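Local coordinates for ABC transporter substrate-binding protein (Bradyrhizobium japonicum, PDB 4I1D) that is a periplasmic solute-binding component of an ABC transporter, probably delivering a small solute, perhaps a polyamine, to its membrane partner, at residues W183-S186 with G187-A191; K172-E175 with I176-H179; N122-V125 with D126-D129; P282-A285 with A286-P289; P289-P292 with A293-A296. One frame throughout, in Å; residues are numbered along the deposited sequence.

Contact 1: W183-S186 with G187-A191; sequences WWTS and GAQSA. With MLT (D-malate), chain U.
T185 and Q189 hold the turn between strand 182-184 and helix 187-196 through one amide oxygen. Q189 OE1 takes two hydrogen bonds: T185 N comes to it at 2.9 Å from above the carbonyl plane, nearly straight at 166°, while T185 OG1 donates at 3.2 Å almost head-on to the C=O. The Q189 chain is stretched, with CG anti to the backbone N (chi1 166°), which carries the amide back past W184 CB; its NE2 donates to a water that in turn donates to W183 O. S186 is the N-cap: its OG accepts from Q189 N at 3.1 Å, and its carbonyl O receives S190 N. Within the same first turn, S190 OG donates to G187 O at 2.7 Å. The apolar part is a CH-pi contact, S190 CB sitting 3.6 Å from the centroid of the W184 five-membered ring, over its face; W184 NE1 bonds M203 O. An alanine in place of Q189 would probably leave T185 N without its acceptor and the strand end freer to shift. D-malate lies at the helix N-terminus: its C2 is 3.0 Å from G187 N, and R208 NH2 hydrogen-bonds the malate; the positive end of the helix dipole probably helps attract this anion.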
loop_
_atom_site.group_PDB
_atom_site.type_symbol
_atom_site.label_atom_id
_atom_site.label_comp_id
_atom_site.label_asym_id
_atom_site.label_seq_id
_atom_site.Cartn_x
_atom_site.Cartn_y
_atom_site.Cartn_z
ATOM N N TRP A 183 12.031 24.143 -7.444
ATOM C CA TRP A 183 12.200 24.275 -6.002
ATOM C C TRP A 183 13.409 23.445 -5.596
ATOM O O TRP A 183 13.341 22.215 -5.584
ATOM C CB TRP A 183 10.955 23.759 -5.281
ATOM C CG TRP A 183 9.725 24.597 -5.547
ATOM C CD1 TRP A 183 8.859 24.474 -6.592
ATOM C CD2 TRP A 183 9.234 25.679 -4.744
ATOM N NE1 TRP A 183 7.854 25.412 -6.489
ATOM C CE2 TRP A 183 8.064 26.164 -5.364
ATOM C CE3 TRP A 183 9.676 26.290 -3.564
ATOM C CZ2 TRP A 183 7.328 27.224 -4.842
ATOM C CZ3 TRP A 183 8.941 27.345 -3.048
ATOM C CH2 TRP A 183 7.787 27.801 -3.684
ATOM N N TRP A 184 14.519 24.098 -5.274
ATOM C CA TRP A 184 15.744 23.346 -5.005
ATOM C C TRP A 184 15.816 22.797 -3.589
ATOM O O TRP A 184 15.153 23.301 -2.683
ATOM C CB TRP A 184 17.005 24.146 -5.353
ATOM C CG TRP A 184 17.228 25.431 -4.581
ATOM C CD1 TRP A 184 16.926 26.691 -5.000
ATOM C CD2 TRP A 184 17.845 25.575 -3.293
ATOM N NE1 TRP A 184 17.302 27.611 -4.051
ATOM C CE2 TRP A 184 17.870 26.955 -2.994
ATOM C CE3 TRP A 184 18.381 24.675 -2.365
ATOM C CZ2 TRP A 184 18.399 27.459 -1.799
ATOM C CZ3 TRP A 184 18.911 25.176 -1.180
ATOM C CH2 TRP A 184 18.916 26.555 -0.911
ATOM N N THR A 185 16.630 21.758 -3.414
ATOM C CA THR A 185 16.724 21.045 -2.144
ATOM C C THR A 185 18.154 20.958 -1.620
ATOM O O THR A 185 18.359 20.660 -0.451
ATOM C CB THR A 185 16.221 19.607 -2.282
ATOM O OG1 THR A 185 17.010 18.934 -3.268
ATOM C CG2 THR A 185 14.752 19.576 -2.697
ATOM N N SER A 186 19.144 21.183 -2.483
ATOM C CA SER A 186 20.531 21.228 -2.020
ATOM C C SER A 186 21.255 22.494 -2.463
ATOM O O SER A 186 20.920 23.099 -3.493
ATOM C CB SER A 186 21.320 19.986 -2.470
ATOM O OG SER A 186 21.658 20.037 -3.843
ATOM N N GLY A 187 22.258 22.880 -1.681
ATOM C CA GLY A 187 23.033 24.070 -1.965
ATOM C C GLY A 187 23.753 23.927 -3.292
ATOM O O GLY A 187 23.832 24.871 -4.079
ATOM N N ALA A 188 24.271 22.733 -3.543
ATOM C CA ALA A 188 24.981 22.453 -4.786
ATOM C C ALA A 188 24.029 22.570 -5.970
ATOM O O ALA A 188 24.389 23.100 -7.019
ATOM C CB ALA A 188 25.601 21.073 -4.737
ATOM N N GLN A 189 22.804 22.091 -5.792
ATOM C CA GLN A 189 21.810 22.188 -6.851
ATOM C C GLN A 189 21.545 23.662 -7.180
ATOM O O GLN A 189 21.442 24.036 -8.345
ATOM C CB GLN A 189 20.521 21.457 -6.463
ATOM C CG GLN A 189 19.311 21.788 -7.345
ATOM C CD GLN A 189 18.055 21.030 -6.931
ATOM O OE1 GLN A 189 17.890 20.669 -5.766
ATOM N NE2 GLN A 189 17.169 20.775 -7.892
ATOM N N SER A 190 21.476 24.501 -6.152
ATOM C CA SER A 190 21.157 25.905 -6.363
ATOM C C SER A 190 22.282 26.575 -7.138
ATOM O O SER A 190 22.036 27.446 -7.971
ATOM C CB SER A 190 20.903 26.631 -5.036
ATOM O OG SER A 190 22.108 26.883 -4.339
ATOM N N ALA A 191 23.515 26.162 -6.857
ATOM C CA ALA A 191 24.666 26.684 -7.577
ATOM C C ALA A 191 24.631 26.255 -9.044
ATOM O O ALA A 191 24.840 27.070 -9.941
ATOM C CB ALA A 191 25.941 26.225 -6.932
HETATM C C1 MLT U . 22.341 21.073 1.602
HETATM O O1 MLT U . 22.638 19.974 2.118
HETATM O O2 MLT U . 21.170 21.499 1.726
HETATM C C2 MLT U . 23.377 21.880 0.866
HETATM O O3 MLT U . 24.306 21.089 0.142
HETATM C C3 MLT U . 24.145 22.703 1.878
HETATM C C4 MLT U . 25.321 23.304 1.158
HETATM O O4 MLT U . 26.400 22.677 1.101
HETATM O O5 MLT U . 25.234 24.424 0.602
HETATM O O HOH W 1 14.453 19.954 -7.134
#

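Contact 2: K172-E175 with I176-H179; sequences KLEE and IKPH
K172 begins the last turn of helix 166-176, its carbonyl O taking a weak bond from I176 N at 3.4 Å; its NZ also reaches forward to E175 OE1 in a salt bridge, on the syn side of the carboxylate. L173 O is shared by two weak donors, I176 N and K177 N, the latter at 3.1 Å, and I176 CG2 also lies 3.3 Å from L173 O. The side chains themselves touch only lightly, L173 CD2 to I176 CG2 at 4.4 Å; both also pack on W128. E174 bends at chi2 (-60°) and sends OE2 obliquely across to K177 NZ, a long salt bridge of 3.8 Å. The stronger partner of that ammonium is D167 of a third subunit, and F321 adds a carbonyl bond and a cation-pi contact. Across the contact E175 O meets P178 CD at 3.5 Å and sits at the edge of the H179 imidazole, nearest CD2. P178 has no N-H to give back to the helix, while H179 N bonds I176 O at 2.7 Å. The long, bent bonds mark a helix C-terminus running out through a 3-10 turn at a proline, on the way to strand 182-184 of this periplasmic-binding-protein fold.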
loop_
_atom_site.group_PDB
_atom_site.type_symbol
_atom_site.label_atom_id
_atom_site.label_comp_id
_atom_site.label_asym_id
_atom_site.label_seq_id
_atom_site.Cartn_x
_atom_site.Cartn_y
_atom_site.Cartn_z
ATOM N N LYS A 172 0.971 34.569 -0.642
ATOM C CA LYS A 172 1.917 35.206 -1.549
ATOM C C LYS A 172 2.742 34.141 -2.303
ATOM O O LYS A 172 3.072 34.294 -3.480
ATOM C CB LYS A 172 2.798 36.180 -0.762
ATOM C CG LYS A 172 3.471 37.257 -1.583
ATOM C CD LYS A 172 2.465 38.243 -2.163
ATOM C CE LYS A 172 3.189 39.285 -2.986
ATOM N NZ LYS A 172 2.295 40.035 -3.906
ATOM N N LEU A 173 3.036 33.038 -1.631
ATOM C CA LEU A 173 3.790 31.964 -2.266
ATOM C C LEU A 173 2.960 31.206 -3.299
ATOM O O LEU A 173 3.488 30.733 -4.313
ATOM C CB LEU A 173 4.331 30.996 -1.215
ATOM C CG LEU A 173 5.610 31.476 -0.540
ATOM C CD1 LEU A 173 5.855 30.666 0.722
ATOM C CD2 LEU A 173 6.781 31.353 -1.514
ATOM N N GLU A 174 1.669 31.073 -3.022
ATOM C CA GLU A 174 0.749 30.437 -3.954
ATOM C C GLU A 174 0.715 31.226 -5.250
ATOM O O GLU A 174 0.693 30.651 -6.333
ATOM C CB GLU A 174 -0.660 30.344 -3.360
ATOM C CG GLU A 174 -1.006 28.956 -2.840
ATOM C CD GLU A 174 -0.956 27.890 -3.933
ATOM O OE1 GLU A 174 -1.189 28.223 -5.116
ATOM O OE2 GLU A 174 -0.683 26.718 -3.608
ATOM N N GLU A 175 0.727 32.549 -5.133
ATOM C CA GLU A 175 0.721 33.413 -6.305
ATOM C C GLU A 175 1.932 33.171 -7.231
ATOM O O GLU A 175 1.785 33.153 -8.449
ATOM C CB GLU A 175 0.631 34.887 -5.888
ATOM C CG GLU A 175 0.870 35.867 -7.037
ATOM C CD GLU A 175 0.948 37.327 -6.595
ATOM O OE1 GLU A 175 0.799 37.607 -5.382
ATOM O OE2 GLU A 175 1.158 38.193 -7.476
ATOM N N ILE A 176 3.113 32.961 -6.661
ATOM C CA ILE A 176 4.339 32.904 -7.464
ATOM C C ILE A 176 4.585 31.497 -8.011
ATOM O O ILE A 176 5.290 31.309 -9.004
ATOM C CB ILE A 176 5.580 33.329 -6.631
ATOM C CG1 ILE A 176 6.748 33.762 -7.530
ATOM C CG2 ILE A 176 6.046 32.174 -5.735
ATOM C CD1 ILE A 176 6.364 34.692 -8.672
ATOM N N LYS A 177 3.989 30.515 -7.345
ATOM C CA LYS A 177 4.274 29.099 -7.578
ATOM C C LYS A 177 4.329 28.665 -9.067
ATOM O O LYS A 177 5.230 27.921 -9.467
ATOM C CB LYS A 177 3.258 28.261 -6.802
ATOM C CG LYS A 177 3.646 26.831 -6.559
ATOM C CD LYS A 177 2.594 26.166 -5.699
ATOM C CE LYS A 177 3.140 24.910 -5.028
ATOM N NZ LYS A 177 2.079 24.221 -4.248
ATOM N N PRO A 178 3.371 29.123 -9.889
ATOM C CA PRO A 178 3.392 28.715 -11.305
ATOM C C PRO A 178 4.603 29.273 -12.052
ATOM O O PRO A 178 4.932 28.802 -13.151
ATOM C CB PRO A 178 2.096 29.326 -11.874
ATOM C CG PRO A 178 1.204 29.502 -10.691
ATOM C CD PRO A 178 2.136 29.853 -9.543
ATOM N N HIS A 179 5.265 30.261 -11.450
ATOM C CA HIS A 179 6.393 30.914 -12.095
ATOM C C HIS A 179 7.722 30.398 -11.561
ATOM O O HIS A 179 8.788 30.848 -11.981
ATOM C CB HIS A 179 6.284 32.425 -11.935
ATOM C CG HIS A 179 5.045 32.995 -12.553
ATOM N ND1 HIS A 179 4.910 33.171 -13.911
ATOM C CD2 HIS A 179 3.873 33.391 -11.999
ATOM C CE1 HIS A 179 3.714 33.680 -14.170
ATOM N NE2 HIS A 179 3.065 33.821 -13.028
#

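Contact 3: N122-V125 with D126-D129; sequences NSWV and DFWD. With SO4 (sulfate ion), chain K.
The N-terminus of the short helix 124-128 is capped here, with S123 at the N-cap: its OG accepts from D126 N at 3.2 Å, nearly straight at 167°. D126 answers from the other direction, OD2 using its anti lone pair to take N122 N at 2.7 Å. With CG anti to its own carbonyl carbon (chi1 -65°), the D126 carboxylate folds back along the chain ahead of the helix, which brings OD2 to N122 N. The helical backbone then sets in with F127 N to S123 O and W128 N to W124 O, the last at 2.8 Å. On the buried side W124 and F127 form a T-shaped pair: the CE3-CZ3 edge of the indole points at the face of the phenyl ring, six-membered centroids 5.5 Å apart and planes at 66°. W124 CE3 also touches F127 CB at 3.7 Å. W128 turns its ring edge to W124 O, CE3 3.5 Å away, and bonds K172 O through NE1, as W124 NE1 bonds Q225 O. At the outer end N122 ND2 makes a weak bond to a sulfate. A serine N-cap with an acid at N3, the position used in capping boxes and here bonded to N122 N, is typical of a helix start.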
loop_
_atom_site.group_PDB
_atom_site.type_symbol
_atom_site.label_atom_id
_atom_site.label_comp_id
_atom_site.label_asym_id
_atom_site.label_seq_id
_atom_site.Cartn_x
_atom_site.Cartn_y
_atom_site.Cartn_z
ATOM N N ASN A 122 16.214 43.514 -7.219
ATOM C CA ASN A 122 16.940 44.041 -6.073
ATOM C C ASN A 122 16.158 43.919 -4.764
ATOM O O ASN A 122 16.546 44.481 -3.736
ATOM C CB ASN A 122 17.303 45.507 -6.334
ATOM C CG ASN A 122 18.278 46.051 -5.315
ATOM O OD1 ASN A 122 17.994 47.028 -4.611
ATOM N ND2 ASN A 122 19.431 45.409 -5.219
ATOM N N SER A 123 15.056 43.178 -4.810
ATOM C CA SER A 123 14.213 42.962 -3.640
ATOM C C SER A 123 13.291 41.785 -3.928
ATOM O O SER A 123 13.192 41.333 -5.070
ATOM C CB SER A 123 13.377 44.202 -3.355
ATOM O OG SER A 123 12.424 44.398 -4.395
ATOM N N TRP A 124 12.611 41.282 -2.907
ATOM C CA TRP A 124 11.665 40.204 -3.148
ATOM C C TRP A 124 10.459 40.728 -3.945
ATOM O O TRP A 124 9.849 39.995 -4.722
ATOM C CB TRP A 124 11.291 39.482 -1.845
ATOM C CG TRP A 124 12.524 38.933 -1.217
ATOM C CD1 TRP A 124 13.097 39.326 -0.044
ATOM C CD2 TRP A 124 13.402 37.954 -1.788
ATOM N NE1 TRP A 124 14.268 38.625 0.166
ATOM C CE2 TRP A 124 14.472 37.776 -0.892
ATOM C CE3 TRP A 124 13.367 37.185 -2.959
ATOM C CZ2 TRP A 124 15.502 36.863 -1.129
ATOM C CZ3 TRP A 124 14.397 36.292 -3.201
ATOM C CH2 TRP A 124 15.445 36.138 -2.287
ATOM N N VAL A 125 10.156 42.012 -3.792
ATOM C CA VAL A 125 9.118 42.637 -4.603
ATOM C C VAL A 125 9.451 42.448 -6.090
ATOM O O VAL A 125 8.611 42.006 -6.874
ATOM C CB VAL A 125 8.980 44.125 -4.272
ATOM C CG1 VAL A 125 7.782 44.736 -5.008
ATOM C CG2 VAL A 125 8.850 44.310 -2.771
ATOM N N ASP A 126 10.691 42.752 -6.465
ATOM C CA ASP A 126 11.145 42.528 -7.834
ATOM C C ASP A 126 11.023 41.059 -8.193
ATOM O O ASP A 126 10.526 40.715 -9.259
ATOM C CB ASP A 126 12.589 42.984 -8.006
ATOM C CG ASP A 126 12.756 44.490 -7.821
ATOM O OD1 ASP A 126 11.760 45.232 -7.970
ATOM O OD2 ASP A 126 13.889 44.931 -7.527
ATOM N N PHE A 127 11.470 40.191 -7.290
ATOM C CA PHE A 127 11.418 38.750 -7.520
ATOM C C PHE A 127 10.007 38.281 -7.856
ATOM O O PHE A 127 9.820 37.438 -8.734
ATOM C CB PHE A 127 11.933 37.988 -6.296
ATOM C CG PHE A 127 12.132 36.512 -6.535
ATOM C CD1 PHE A 127 13.371 36.016 -6.906
ATOM C CD2 PHE A 127 11.086 35.620 -6.372
ATOM C CE1 PHE A 127 13.565 34.651 -7.118
ATOM C CE2 PHE A 127 11.276 34.251 -6.584
ATOM C CZ PHE A 127 12.514 33.774 -6.955
ATOM N N TRP A 128 9.017 38.821 -7.149
ATOM C CA TRP A 128 7.614 38.500 -7.408
ATOM C C TRP A 128 7.065 39.185 -8.668
ATOM O O TRP A 128 6.041 38.769 -9.215
ATOM C CB TRP A 128 6.747 38.846 -6.190
ATOM C CG TRP A 128 6.308 37.635 -5.412
ATOM C CD1 TRP A 128 5.054 37.075 -5.399
ATOM C CD2 TRP A 128 7.122 36.818 -4.541
ATOM N NE1 TRP A 128 5.038 35.967 -4.575
ATOM C CE2 TRP A 128 6.289 35.791 -4.033
ATOM C CE3 TRP A 128 8.460 36.864 -4.135
ATOM C CZ2 TRP A 128 6.757 34.814 -3.142
ATOM C CZ3 TRP A 128 8.930 35.879 -3.242
ATOM C CH2 TRP A 128 8.072 34.876 -2.755
ATOM N N ASP A 129 7.746 40.224 -9.144
ATOM C CA ASP A 129 7.246 40.973 -10.312
ATOM C C ASP A 129 7.697 40.343 -11.630
ATOM O O ASP A 129 8.696 40.754 -12.218
ATOM C CB ASP A 129 7.696 42.428 -10.257
ATOM C CG ASP A 129 6.908 43.324 -11.210
ATOM O OD1 ASP A 129 6.775 44.526 -10.894
ATOM O OD2 ASP A 129 6.425 42.831 -12.261
HETATM S S SO4 K . 22.897 46.575 -3.565
HETATM O O1 SO4 K . 23.831 47.623 -3.968
HETATM O O2 SO4 K . 23.609 45.547 -2.796
HETATM O O3 SO4 K . 21.824 47.166 -2.758
HETATM O O4 SO4 K . 22.348 45.972 -4.775
#

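Contact 4: P282-A285 with A286-P289; sequences PERA and AQLP
R284 NH1 donates to Q287 OE1 at 2.9 Å, with an N-H...O angle of 143°, the amide oxygen lying at the guanidinium edge. The arginine leaves the helix with CG anti to the backbone N and then turns about CB-CG (chi2 58°), which swings the guanidinium toward the residues that follow. Q287 stays extended and runs past E283 O, its CD 3.8 Å from that oxygen. The two side chains cross at about a right angle, and their flat groups are close to perpendicular, 87° between the planes, the amide oxygen sitting slightly out of the guanidinium plane. L288 CD2 sits over one guanidinium face, 4.0 Å above the plane and offset toward the rim. The rest of the arginine is held from outside, NE by P262 O, while NH2 has a long, weak ion pair with a sulfate. An alanine in place of R284 would probably leave Q287 OE1 without its donor, uncover L288 CD2 on that side and free the amide to turn. This is where the one-turn helix 282-285 unwinds: A286 N still bonds P282 O at 3.1 Å, Q287 N turns to R284 O, and a type I beta turn from A285 to L288 closes with L288 N on A285 O at 2.9 Å. L288 CG is anti to its own carbonyl carbon, and that rotation places CG 3.6 Å from R284 O and CD1 beside A285 CA. L288 also packs on P262 and F275.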
loop_
_atom_site.group_PDB
_atom_site.type_symbol
_atom_site.label_atom_id
_atom_site.label_comp_id
_atom_site.label_asym_id
_atom_site.label_seq_id
_atom_site.Cartn_x
_atom_site.Cartn_y
_atom_site.Cartn_z
ATOM N N PRO A 282 39.092 46.239 5.240
ATOM C CA PRO A 282 37.809 46.905 4.968
ATOM C C PRO A 282 37.125 46.386 3.699
ATOM O O PRO A 282 35.919 46.120 3.721
ATOM C CB PRO A 282 38.209 48.372 4.776
ATOM C CG PRO A 282 39.526 48.510 5.488
ATOM C CD PRO A 282 40.212 47.200 5.297
ATOM N N GLU A 283 37.892 46.250 2.618
ATOM C CA GLU A 283 37.378 45.768 1.338
ATOM C C GLU A 283 36.750 44.376 1.461
ATOM O O GLU A 283 35.776 44.065 0.783
ATOM C CB GLU A 283 38.500 45.722 0.297
ATOM C CG GLU A 283 39.616 46.740 0.518
ATOM C CD GLU A 283 39.340 48.072 -0.162
ATOM O OE1 GLU A 283 38.299 48.191 -0.850
ATOM O OE2 GLU A 283 40.168 49.000 -0.012
ATOM N N ARG A 284 37.324 43.540 2.321
ATOM C CA ARG A 284 36.840 42.175 2.506
ATOM C C ARG A 284 35.610 42.130 3.406
ATOM O O ARG A 284 34.668 41.376 3.149
ATOM C CB ARG A 284 37.950 41.281 3.077
ATOM C CG ARG A 284 37.505 39.861 3.432
ATOM C CD ARG A 284 36.935 39.151 2.214
ATOM N NE ARG A 284 36.437 37.810 2.515
ATOM C CZ ARG A 284 35.644 37.109 1.705
ATOM N NH1 ARG A 284 35.249 37.633 0.550
ATOM N NH2 ARG A 284 35.236 35.892 2.052
ATOM N N ALA A 285 35.627 42.929 4.467
ATOM C CA ALA A 285 34.499 42.988 5.392
ATOM C C ALA A 285 33.232 43.420 4.662
ATOM O O ALA A 285 32.135 42.917 4.939
ATOM C CB ALA A 285 34.803 43.944 6.535
ATOM N N ALA A 286 33.401 44.348 3.721
ATOM C CA ALA A 286 32.286 44.914 2.966
ATOM C C ALA A 286 31.491 43.861 2.194
ATOM O O ALA A 286 30.419 44.159 1.656
ATOM C CB ALA A 286 32.792 46.001 2.012
ATOM N N GLN A 287 32.021 42.639 2.141
ATOM C CA GLN A 287 31.402 41.559 1.380
ATOM C C GLN A 287 30.709 40.552 2.283
ATOM O O GLN A 287 30.114 39.587 1.799
ATOM C CB GLN A 287 32.449 40.843 0.521
ATOM C CG GLN A 287 33.063 41.730 -0.560
ATOM C CD GLN A 287 34.329 41.147 -1.165
ATOM O OE1 GLN A 287 34.955 40.249 -0.593
ATOM N NE2 GLN A 287 34.718 41.661 -2.329
ATOM N N LEU A 288 30.782 40.777 3.591
ATOM C CA LEU A 288 30.324 39.775 4.550
ATOM C C LEU A 288 28.887 40.018 4.974
ATOM O O LEU A 288 28.440 41.165 5.037
ATOM C CB LEU A 288 31.242 39.732 5.781
ATOM C CG LEU A 288 32.732 39.478 5.532
ATOM C CD1 LEU A 288 33.512 39.564 6.828
ATOM C CD2 LEU A 288 32.963 38.139 4.864
ATOM N N PRO A 289 28.156 38.931 5.264
ATOM C CA PRO A 289 26.731 38.989 5.642
ATOM C C PRO A 289 26.460 39.809 6.905
ATOM O O PRO A 289 25.459 40.519 6.958
ATOM C CB PRO A 289 26.367 37.517 5.874
ATOM C CG PRO A 289 27.366 36.741 4.992
ATOM C CD PRO A 289 28.644 37.545 5.121
#

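Contact 5: P289-P292 with A293-A296; sequences PSEP and ANAA
A295 N to E291 O is the straightest bond here, 2.9 Å with an N-H...O angle of 168°, the donor coming in nearly head-on to the carbonyl. It opens the helix 292-295, and A296 N follows on P292 O at 3.0 Å. E291 is the N-cap and accepts with its side chain as well: OE2 takes N294 N at 3.3 Å, close to the C-O axis, and A293 N at the same distance but weakly, with an angle of only 120°. To get there the glutamate leaves with CG anti to the backbone N (chi1 -170°) and then bends at chi2, so that the carboxylate doubles back over the first turn. E291 O takes a further, weak bond from N294 N. One carbonyl and one carboxylate oxygen thus gather the first N-H groups of the helix, and the negative charge probably suits that end of its dipole. P292, with no N-H to give, suits the first turn. A293 CB lies 3.5 Å from E291 OE2, A295 CB lies beside E291 O and P292 O, and N294 CB comes 3.6 Å from E291 O. The N294 amide lies beside E291 OE2, but its ND2 bonds L288 O and A286 O in the preceding loop. Around it, P289 and N294 press on Y223 and P289 and A295 on L228 of strand 219-235, while P289 meets S106 and S290 meets F104 of strand 100-112, so the helix start lies on strand 219-235 and the loop before it reaches strand 100-112.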
loop_
_atom_site.group_PDB
_atom_site.type_symbol
_atom_site.label_atom_id
_atom_site.label_comp_id
_atom_site.label_asym_id
_atom_site.label_seq_id
_atom_site.Cartn_x
_atom_site.Cartn_y
_atom_site.Cartn_z
ATOM N N PRO A 289 28.156 38.931 5.264
ATOM C CA PRO A 289 26.731 38.989 5.642
ATOM C C PRO A 289 26.460 39.809 6.905
ATOM O O PRO A 289 25.459 40.519 6.958
ATOM C CB PRO A 289 26.367 37.517 5.874
ATOM C CG PRO A 289 27.366 36.741 4.992
ATOM C CD PRO A 289 28.644 37.545 5.121
ATOM N N SER A 290 27.337 39.728 7.898
ATOM C CA SER A 290 27.102 40.404 9.174
ATOM C C SER A 290 27.851 41.724 9.350
ATOM O O SER A 290 27.863 42.297 10.445
ATOM C CB SER A 290 27.434 39.472 10.336
ATOM O OG SER A 290 28.727 38.915 10.183
ATOM N N GLU A 291 28.487 42.203 8.288
ATOM C CA GLU A 291 29.096 43.526 8.338
ATOM C C GLU A 291 27.957 44.522 8.551
ATOM O O GLU A 291 26.920 44.433 7.886
ATOM C CB GLU A 291 29.853 43.822 7.045
ATOM C CG GLU A 291 30.713 45.085 7.093
ATOM C CD GLU A 291 30.216 46.168 6.152
ATOM O OE1 GLU A 291 30.961 47.144 5.914
ATOM O OE2 GLU A 291 29.078 46.046 5.651
ATOM N N PRO A 292 28.131 45.459 9.496
ATOM C CA PRO A 292 27.046 46.363 9.896
ATOM C C PRO A 292 26.214 46.926 8.737
ATOM O O PRO A 292 24.983 46.880 8.816
ATOM C CB PRO A 292 27.787 47.468 10.643
ATOM C CG PRO A 292 28.919 46.723 11.304
ATOM C CD PRO A 292 29.348 45.676 10.303
ATOM N N ALA A 293 26.854 47.428 7.682
ATOM C CA ALA A 293 26.110 48.042 6.581
ATOM C C ALA A 293 25.313 47.023 5.757
ATOM O O ALA A 293 24.246 47.347 5.229
ATOM C CB ALA A 293 27.029 48.873 5.684
ATOM N N ASN A 294 25.822 45.798 5.646
ATOM C CA ASN A 294 25.072 44.757 4.948
ATOM C C ASN A 294 23.928 44.246 5.798
ATOM O O ASN A 294 22.841 43.980 5.290
ATOM C CB ASN A 294 25.973 43.598 4.521
ATOM C CG ASN A 294 26.890 43.975 3.377
ATOM O OD1 ASN A 294 26.552 44.833 2.574
ATOM N ND2 ASN A 294 28.059 43.345 3.305
ATOM N N ALA A 295 24.187 44.111 7.094
ATOM C CA ALA A 295 23.186 43.641 8.044
ATOM C C ALA A 295 21.980 44.576 8.071
ATOM O O ALA A 295 20.835 44.126 8.200
ATOM C CB ALA A 295 23.793 43.532 9.435
ATOM N N ALA A 296 22.244 45.876 7.946
ATOM C CA ALA A 296 21.189 46.878 8.005
ATOM C C ALA A 296 20.183 46.731 6.867
ATOM O O ALA A 296 19.045 47.158 6.998
ATOM C CB ALA A 296 21.785 48.299 8.027
#

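How the contacts relate
From the N terminus, contact 3 comes first, capping helix 124-128. Contact 2 ends helix 166-176 and meets contact 3 at the W128 indole. Contact 1 takes in the end of strand 182-184 and the start of helix 187-196; its W183 packs on K177 and L173 of contact 2, so these three tie two helix ends to the strand-helix turn at the malate site. Contacts 4 and 5 lie later, their nearest atoms about 11 Å or more from the others; they join helix 282-285 to helix 292-295, and contact 5 reaches back to the contact 4 loop. The first three are in series, contacts 4 and 5 overlap at P289, and none nests or crosses.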